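Long-range contact in kojibiose phosphorylase (Gut metagenome, PDB 6W0P), which belongs to glycoside hydrolase family 65, with an N-terminal beta-sandwich domain, a helical central catalytic domain and a small C-terminal beta domain: residues 23-35 and 652-664. Sequence-based numbering, arbitrary orientation.
Sequences PDKSMVSESIFSL and DLDDYNNNTCEGI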
loop_
_atom_site.group_PDB
_atom_site.type_symbol
_atom_site.label_atom_id
_atom_site.label_comp_id
_atom_site.label_asym_id
_atom_site.label_seq_id
_atom_site.Cartn_x
_atom_site.Cartn_y
_atom_site.Cartn_z
ATOM N N PRO A 23 4.493 21.508 32.352
ATOM C CA PRO A 23 5.087 21.653 31.026
ATOM C C PRO A 23 4.899 20.412 30.150
ATOM O O PRO A 23 4.644 20.586 28.984
ATOM C CB PRO A 23 6.575 21.907 31.323
ATOM C CG PRO A 23 6.569 22.547 32.696
ATOM C CD PRO A 23 5.443 21.852 33.427
ATOM N N ASP A 24 5.003 19.222 30.749
ATOM C CA ASP A 24 4.964 17.901 30.066
ATOM C C ASP A 24 3.541 17.601 29.555
ATOM O O ASP A 24 3.417 16.680 28.721
ATOM C CB ASP A 24 5.485 16.793 30.993
ATOM C CG ASP A 24 4.871 16.807 32.381
ATOM O OD1 ASP A 24 4.723 17.918 32.934
ATOM O OD2 ASP A 24 4.544 15.714 32.911
ATOM N N LYS A 25 2.518 18.303 30.066
ATOM C CA LYS A 25 1.097 18.176 29.638
ATOM C C LYS A 25 0.706 19.340 28.733
ATOM O O LYS A 25 -0.467 19.479 28.495
ATOM C CB LYS A 25 0.165 18.164 30.846
ATOM C CG LYS A 25 0.495 17.110 31.892
ATOM C CD LYS A 25 0.564 15.730 31.320
ATOM C CE LYS A 25 0.798 14.692 32.396
ATOM N NZ LYS A 25 0.926 13.327 31.824
ATOM N N SER A 26 1.663 20.153 28.281
ATOM C CA SER A 26 1.415 21.407 27.524
ATOM C C SER A 26 0.401 21.124 26.401
ATOM O O SER A 26 -0.623 21.793 26.352
ATOM C CB SER A 26 2.715 21.991 26.997
ATOM O OG SER A 26 2.485 22.858 25.891
ATOM N N MET A 27 0.667 20.149 25.543
ATOM C CA MET A 27 -0.227 19.859 24.395
ATOM C C MET A 27 -1.489 19.104 24.847
ATOM O O MET A 27 -2.521 19.259 24.183
ATOM C CB MET A 27 0.524 19.084 23.308
ATOM C CG MET A 27 1.444 20.007 22.454
ATOM S SD MET A 27 2.365 19.100 21.165
ATOM C CE MET A 27 0.998 18.407 20.226
ATOM N N VAL A 28 -1.431 18.357 25.954
ATOM C CA VAL A 28 -2.607 17.629 26.520
ATOM C C VAL A 28 -3.645 18.669 26.944
ATOM O O VAL A 28 -4.799 18.514 26.561
ATOM C CB VAL A 28 -2.225 16.695 27.690
ATOM C CG1 VAL A 28 -3.449 16.205 28.446
ATOM C CG2 VAL A 28 -1.401 15.514 27.208
ATOM N N SER A 29 -3.218 19.702 27.677
ATOM C CA SER A 29 -4.069 20.806 28.177
ATOM C C SER A 29 -4.645 21.569 26.982
ATOM O O SER A 29 -5.866 21.762 26.922
ATOM C CB SER A 29 -3.297 21.688 29.130
ATOM O OG SER A 29 -2.786 20.921 30.224
ATOM N N GLU A 30 -3.808 21.963 26.030
ATOM C CA GLU A 30 -4.269 22.586 24.763
ATOM C C GLU A 30 -5.492 21.819 24.222
ATOM O O GLU A 30 -6.461 22.472 23.755
ATOM C CB GLU A 30 -3.167 22.572 23.700
ATOM C CG GLU A 30 -2.033 23.556 23.931
ATOM C CD GLU A 30 -0.984 23.592 22.821
ATOM O OE1 GLU A 30 -0.965 22.662 21.971
ATOM O OE2 GLU A 30 -0.173 24.545 22.809
ATOM N N SER A 31 -5.448 20.482 24.216
ATOM C CA SER A 31 -6.522 19.653 23.612
ATOM C C SER A 31 -7.776 19.713 24.506
ATOM O O SER A 31 -8.857 20.075 24.032
ATOM C CB SER A 31 -6.043 18.239 23.389
ATOM O OG SER A 31 -4.973 18.192 22.456
ATOM N N ILE A 32 -7.584 19.454 25.788
ATOM C CA ILE A 32 -8.664 19.261 26.793
ATOM C C ILE A 32 -9.448 20.552 26.939
ATOM O O ILE A 32 -10.693 20.498 27.012
ATOM C CB ILE A 32 -8.070 18.781 28.131
ATOM C CG1 ILE A 32 -7.577 17.338 28.007
ATOM C CG2 ILE A 32 -9.076 18.968 29.262
ATOM C CD1 ILE A 32 -6.891 16.805 29.244
ATOM N N PHE A 33 -8.735 21.671 26.996
ATOM C CA PHE A 33 -9.324 22.991 27.315
ATOM C C PHE A 33 -9.795 23.686 26.035
ATOM O O PHE A 33 -10.107 24.872 26.110
ATOM C CB PHE A 33 -8.320 23.839 28.091
ATOM C CG PHE A 33 -8.124 23.432 29.526
ATOM C CD1 PHE A 33 -7.341 22.339 29.857
ATOM C CD2 PHE A 33 -8.674 24.178 30.548
ATOM C CE1 PHE A 33 -7.131 21.986 31.185
ATOM C CE2 PHE A 33 -8.500 23.798 31.873
ATOM C CZ PHE A 33 -7.693 22.726 32.193
ATOM N N SER A 34 -9.836 22.979 24.906
ATOM C CA SER A 34 -10.255 23.525 23.589
ATOM C C SER A 34 -11.670 24.104 23.702
ATOM O O SER A 34 -12.549 23.469 24.351
ATOM C CB SER A 34 -10.214 22.478 22.493
ATOM O OG SER A 34 -8.883 22.045 22.225
ATOM N N LEU A 35 -11.891 25.250 23.056
ATOM C CA LEU A 35 -13.247 25.815 22.849
ATOM C C LEU A 35 -13.692 25.486 21.423
ATOM O O LEU A 35 -12.826 25.299 20.533
ATOM C CB LEU A 35 -13.213 27.332 23.071
ATOM C CG LEU A 35 -12.801 27.800 24.464
ATOM C CD1 LEU A 35 -12.839 29.321 24.544
ATOM C CD2 LEU A 35 -13.698 27.193 25.512
ATOM N N ASP A 652 -9.978 11.233 27.763
ATOM C CA ASP A 652 -9.185 12.461 27.446
ATOM C C ASP A 652 -8.660 13.147 28.728
ATOM O O ASP A 652 -7.448 13.483 28.778
ATOM C CB ASP A 652 -9.988 13.401 26.551
ATOM C CG ASP A 652 -10.120 12.810 25.164
ATOM O OD1 ASP A 652 -9.063 12.455 24.574
ATOM O OD2 ASP A 652 -11.249 12.655 24.705
ATOM N N LEU A 653 -9.496 13.383 29.744
ATOM C CA LEU A 653 -9.026 14.160 30.931
ATOM C C LEU A 653 -7.761 13.520 31.522
ATOM O O LEU A 653 -6.842 14.266 31.917
ATOM C CB LEU A 653 -10.137 14.248 31.971
ATOM C CG LEU A 653 -11.331 15.111 31.584
ATOM C CD1 LEU A 653 -12.415 14.971 32.609
ATOM C CD2 LEU A 653 -10.954 16.577 31.449
ATOM N N ASP A 654 -7.728 12.191 31.621
ATOM C CA ASP A 654 -6.591 11.466 32.239
ATOM C C ASP A 654 -5.776 10.745 31.150
ATOM O O ASP A 654 -4.930 9.897 31.546
ATOM C CB ASP A 654 -7.093 10.512 33.340
ATOM C CG ASP A 654 -7.989 11.155 34.394
ATOM O OD1 ASP A 654 -7.750 12.325 34.759
ATOM O OD2 ASP A 654 -8.929 10.484 34.847
ATOM N N ASP A 655 -6.039 10.995 29.861
ATOM C CA ASP A 655 -5.143 10.628 28.720
ATOM C C ASP A 655 -4.813 9.119 28.726
ATOM O O ASP A 655 -3.600 8.767 28.649
ATOM C CB ASP A 655 -3.859 11.480 28.780
ATOM C CG ASP A 655 -2.970 11.506 27.533
ATOM O OD1 ASP A 655 -3.401 11.014 26.441
ATOM O OD2 ASP A 655 -1.831 12.045 27.645
ATOM N N TYR A 656 -5.815 8.231 28.809
ATOM C CA TYR A 656 -5.607 6.757 28.864
ATOM C C TYR A 656 -4.933 6.220 27.582
ATOM O O TYR A 656 -4.217 5.176 27.699
ATOM C CB TYR A 656 -6.924 6.015 29.136
ATOM C CG TYR A 656 -7.351 5.985 30.589
ATOM C CD1 TYR A 656 -7.974 7.072 31.187
ATOM C CD2 TYR A 656 -7.162 4.854 31.363
ATOM C CE1 TYR A 656 -8.403 7.023 32.508
ATOM C CE2 TYR A 656 -7.573 4.789 32.686
ATOM C CZ TYR A 656 -8.200 5.878 33.259
ATOM O OH TYR A 656 -8.576 5.832 34.565
ATOM N N ASN A 657 -5.153 6.855 26.412
ATOM C CA ASN A 657 -4.588 6.423 25.111
ATOM C C ASN A 657 -3.183 7.027 24.888
ATOM O O ASN A 657 -2.546 6.679 23.863
ATOM C CB ASN A 657 -5.547 6.744 23.957
ATOM C CG ASN A 657 -6.707 5.769 23.822
ATOM O OD1 ASN A 657 -6.960 4.957 24.705
ATOM N ND2 ASN A 657 -7.407 5.813 22.698
ATOM N N ASN A 658 -2.746 7.959 25.742
ATOM C CA ASN A 658 -1.437 8.656 25.671
ATOM C C ASN A 658 -1.308 9.537 24.409
ATOM O O ASN A 658 -0.198 9.981 24.142
ATOM C CB ASN A 658 -0.267 7.675 25.807
ATOM C CG ASN A 658 -0.143 7.114 27.211
ATOM O OD1 ASN A 658 -0.102 7.855 28.191
ATOM N ND2 ASN A 658 -0.117 5.801 27.322
ATOM N N ASN A 659 -2.386 9.876 23.709
ATOM C CA ASN A 659 -2.308 10.744 22.499
ATOM C C ASN A 659 -3.368 11.863 22.561
ATOM O O ASN A 659 -3.731 12.397 21.513
ATOM C CB ASN A 659 -2.442 9.908 21.219
ATOM C CG ASN A 659 -3.825 9.274 21.100
ATOM O OD1 ASN A 659 -4.563 9.210 22.085
ATOM N ND2 ASN A 659 -4.198 8.816 19.909
ATOM N N THR A 660 -3.876 12.214 23.732
ATOM C CA THR A 660 -4.809 13.354 23.886
ATOM C C THR A 660 -4.061 14.645 23.548
ATOM O O THR A 660 -4.742 15.646 23.289
ATOM C CB THR A 660 -5.469 13.366 25.269
ATOM O OG1 THR A 660 -6.422 12.304 25.262
ATOM C CG2 THR A 660 -6.154 14.675 25.602
ATOM N N CYS A 661 -2.723 14.622 23.515
ATOM C CA CYS A 661 -1.876 15.763 23.036
ATOM C C CYS A 661 -2.321 16.174 21.633
ATOM O O CYS A 661 -2.305 17.371 21.368
ATOM C CB CYS A 661 -0.377 15.455 23.067
ATOM S SG CYS A 661 0.136 13.946 22.201
ATOM N N GLU A 662 -2.774 15.214 20.811
ATOM C CA GLU A 662 -3.180 15.421 19.396
ATOM C C GLU A 662 -4.582 16.032 19.319
ATOM O O GLU A 662 -4.932 16.617 18.261
ATOM C CB GLU A 662 -3.239 14.102 18.618
ATOM C CG GLU A 662 -1.906 13.405 18.390
ATOM C CD GLU A 662 -2.042 12.034 17.732
ATOM O OE1 GLU A 662 -3.094 11.755 17.137
ATOM O OE2 GLU A 662 -1.112 11.225 17.840
ATOM N N GLY A 663 -5.386 15.883 20.364
ATOM C CA GLY A 663 -6.811 16.266 20.299
ATOM C C GLY A 663 -7.660 15.347 21.145
ATOM O O GLY A 663 -7.139 14.335 21.657
ATOM N N ILE A 664 -8.902 15.742 21.371
ATOM C CA ILE A 664 -9.883 14.936 22.147
ATOM C C ILE A 664 -10.399 13.850 21.198
ATOM O O ILE A 664 -10.284 14.045 19.944
ATOM C CB ILE A 664 -11.006 15.832 22.708
ATOM C CG1 ILE A 664 -11.869 16.457 21.605
ATOM C CG2 ILE A 664 -10.434 16.894 23.624
ATOM C CD1 ILE A 664 -12.956 17.346 22.144
HETATM O O HOH W 1 -1.504 13.156 30.087
#
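Met27 begins the direct contact between helix 26-32 and the 3-10 turn 660-662, its CB 3.7 Å from Cys661 CB; the flexible thioether, bent at its last torsion (chi3 59°), brings CE over to Cys661 O. Two residues earlier, the long Lys25 side chain, bent at its first two torsions and straight beyond, brings NZ to a water that donates to Asp655 OD2; the opposite charges, 5.2 Å apart from Lys25 NZ to Asp655 OD2, probably attract. Val28 sits where the backbones are nearest, its CA 4.0 Å from that of Cys661, so a compact branched residue fits; its CG2 lies against Asp655 OD2. The other oxygen, Asp655 OD1, serves its own loop, accepting the N-H of Thr660 from above the carboxylate plane (N-H...O angle 164°). The helix lies in the sequence range of the family 65 N-terminal domain, and the loop, just ahead of helix 666-680, in that of the central catalytic domain, so the contact joins the two. Ser31, small enough for close approach, gives its OG proton to Thr660 O over 2.7 Å, in the carbonyl plane. That oxygen also accepts from Gly663 N, while Ser31 OG accepts from Arg43, so the buried hydroxyl both gives and takes a hydrogen bond. At Gly663 a CB would be jammed against Glu662 O, which calls for glycine. With CG1 beside the backbone N (chi1 -71°), Ile32 extends CD1 to within 3.4 Å of Asp652 O; its side chain crosses that of Leu653 at about a right angle, Ile32 CG2 lying 3.7 Å from Leu653 CD2. Thr660 turns CG2 to Ile32 while OG1 bonds to Asp652 OD1, which His665 also holds.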